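Local coordinates for beta-lactamase-related domain-containing protein (Bacteroides dorei DSM 17855, PDB 5TGF) that is probably a serine hydrolase of the beta-lactamase family, although its natural substrate is not established, at residues Phe167-Gln172 with Ser184-Pro188. Coordinates in Å, arbitrary orientation, origin at the centre of the assembly. Residue numbers count along the deposited sequence, not the author numbering.
Sequences FEPLFQ and SHFAP
Polar helix side chains binding the backbone of a neighbouring loop are well illustrated where F167-Q172, the first turns of helix 167-179, meets S184-P188, part of the loop that follows it, in the helical part of a beta-lactamase-type fold. The closest CA atoms, of E168 and F186, lie 6.1 Å apart. S184 and H185 are extended; F186 turns (phi/psi -88/-26) before A187 and a cis peptide to P188. E168, with t and p for chi1 and chi2, accepts a hydrogen bond from F186 N at OE1 (2.8 Å), while Q172 NE2 donates to S184 O and to E168 OE2, each at 2.8 Å. Water 1 joins Q172 OE1 (3.1 Å) to S184 N (3.2 Å). Alongside these bonds, three rings cluster in T-shaped pairs: F167 turns its edge to the face of F186 (centroids 5.5 Å, planes at 77°), and F186 its edge to the face of F171 (5.0 Å, 83°). Helix 60-74 packs against all three. E168 and Q172 thus satisfy F186 N and S184 O, while H185's backbone pairs with C204 of strand 204-205, beside a buried aromatic cluster.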
loop_
_atom_site.group_PDB
_atom_site.type_symbol
_atom_site.label_atom_id
_atom_site.label_comp_id
_atom_site.label_asym_id
_atom_site.label_seq_id
_atom_site.Cartn_x
_atom_site.Cartn_y
_atom_site.Cartn_z
ATOM N N PHE A 167 10.244 -11.669 -7.441
ATOM C CA PHE A 167 9.540 -10.419 -7.173
ATOM C C PHE A 167 10.457 -9.298 -6.680
ATOM O O PHE A 167 10.294 -8.123 -7.073
ATOM C CB PHE A 167 8.379 -10.653 -6.185
ATOM C CG PHE A 167 7.492 -9.437 -6.011
ATOM C CD1 PHE A 167 6.470 -9.188 -6.883
ATOM C CD2 PHE A 167 7.777 -8.501 -5.040
ATOM C CE1 PHE A 167 5.692 -8.035 -6.769
ATOM C CE2 PHE A 167 6.987 -7.367 -4.891
ATOM C CZ PHE A 167 5.964 -7.135 -5.768
ATOM N N GLU A 168 11.386 -9.608 -5.792
ATOM C CA GLU A 168 12.289 -8.563 -5.323
ATOM C C GLU A 168 13.172 -8.013 -6.498
ATOM O O GLU A 168 13.293 -6.789 -6.671
ATOM C CB GLU A 168 13.092 -9.032 -4.129
ATOM C CG GLU A 168 14.188 -8.077 -3.654
ATOM C CD GLU A 168 13.701 -6.673 -3.297
ATOM O OE1 GLU A 168 12.521 -6.484 -2.962
ATOM O OE2 GLU A 168 14.508 -5.736 -3.348
ATOM N N PRO A 169 13.767 -8.912 -7.309
ATOM C CA PRO A 169 14.511 -8.381 -8.452
ATOM C C PRO A 169 13.635 -7.611 -9.427
ATOM O O PRO A 169 14.086 -6.578 -9.961
ATOM C CB PRO A 169 15.072 -9.640 -9.130
ATOM C CG PRO A 169 15.123 -10.656 -8.092
ATOM C CD PRO A 169 14.148 -10.298 -7.004
ATOM N N LEU A 170 12.391 -8.036 -9.596
ATOM C CA LEU A 170 11.443 -7.278 -10.404
ATOM C C LEU A 170 11.184 -5.878 -9.871
ATOM O O LEU A 170 11.125 -4.909 -10.625
ATOM C CB LEU A 170 10.120 -8.022 -10.557
ATOM C CG LEU A 170 10.137 -9.224 -11.497
ATOM C CD1 LEU A 170 8.814 -9.934 -11.342
ATOM C CD2 LEU A 170 10.360 -8.759 -12.957
ATOM N N PHE A 171 11.030 -5.758 -8.559
ATOM C CA PHE A 171 10.840 -4.452 -7.962
ATOM C C PHE A 171 12.010 -3.537 -8.293
ATOM O O PHE A 171 11.804 -2.370 -8.608
ATOM C CB PHE A 171 10.704 -4.576 -6.445
ATOM C CG PHE A 171 10.774 -3.261 -5.718
ATOM C CD1 PHE A 171 9.950 -2.200 -6.069
ATOM C CD2 PHE A 171 11.641 -3.106 -4.648
ATOM C CE1 PHE A 171 10.047 -0.983 -5.395
ATOM C CE2 PHE A 171 11.747 -1.907 -4.001
ATOM C CZ PHE A 171 10.917 -0.846 -4.360
ATOM N N GLN A 172 13.233 -4.052 -8.180
ATOM C CA GLN A 172 14.413 -3.237 -8.432
ATOM C C GLN A 172 14.479 -2.884 -9.929
ATOM O O GLN A 172 14.750 -1.760 -10.267
ATOM C CB GLN A 172 15.697 -3.950 -7.995
ATOM C CG GLN A 172 15.770 -4.290 -6.488
ATOM C CD GLN A 172 15.730 -3.064 -5.580
ATOM O OE1 GLN A 172 16.138 -1.957 -5.961
ATOM N NE2 GLN A 172 15.325 -3.283 -4.333
ATOM N N SER A 184 15.489 0.744 -0.876
ATOM C CA SER A 184 14.237 0.041 -0.662
ATOM C C SER A 184 14.326 -1.440 -1.002
ATOM O O SER A 184 15.034 -1.820 -1.936
ATOM C CB SER A 184 13.123 0.687 -1.478
ATOM O OG SER A 184 12.907 2.009 -1.045
ATOM N N HIS A 185 13.587 -2.281 -0.276
ATOM C CA HIS A 185 13.443 -3.700 -0.643
ATOM C C HIS A 185 12.264 -4.352 0.085
ATOM O O HIS A 185 11.927 -3.948 1.203
ATOM C CB HIS A 185 14.702 -4.505 -0.332
ATOM C CG HIS A 185 15.278 -4.258 1.017
ATOM N ND1 HIS A 185 14.770 -4.833 2.161
ATOM C CD2 HIS A 185 16.306 -3.474 1.415
ATOM C CE1 HIS A 185 15.480 -4.441 3.200
ATOM N NE2 HIS A 185 16.385 -3.577 2.784
ATOM N N PHE A 186 11.638 -5.323 -0.575
ATOM C CA PHE A 186 10.589 -6.185 0.015
ATOM C C PHE A 186 11.149 -7.424 0.698
ATOM O O PHE A 186 10.508 -7.981 1.586
ATOM C CB PHE A 186 9.614 -6.628 -1.080
ATOM C CG PHE A 186 8.670 -5.547 -1.544
ATOM C CD1 PHE A 186 7.455 -5.334 -0.896
ATOM C CD2 PHE A 186 8.984 -4.747 -2.650
ATOM C CE1 PHE A 186 6.546 -4.393 -1.394
ATOM C CE2 PHE A 186 8.085 -3.795 -3.125
ATOM C CZ PHE A 186 6.882 -3.605 -2.489
ATOM N N ALA A 187 12.323 -7.869 0.254
ATOM C CA ALA A 187 12.989 -9.056 0.791
ATOM C C ALA A 187 14.465 -8.735 0.951
ATOM O O ALA A 187 14.988 -7.897 0.193
ATOM C CB ALA A 187 12.824 -10.220 -0.176
ATOM N N PRO A 188 15.149 -9.398 1.902
ATOM C CA PRO A 188 14.575 -10.384 2.827
ATOM C C PRO A 188 13.611 -9.771 3.828
ATOM O O PRO A 188 13.723 -8.578 4.193
ATOM C CB PRO A 188 15.796 -10.962 3.545
ATOM C CG PRO A 188 16.822 -9.886 3.472
ATOM C CD PRO A 188 16.563 -9.090 2.220
HETATM O O HOH W 1 16.419 0.351 -3.876
#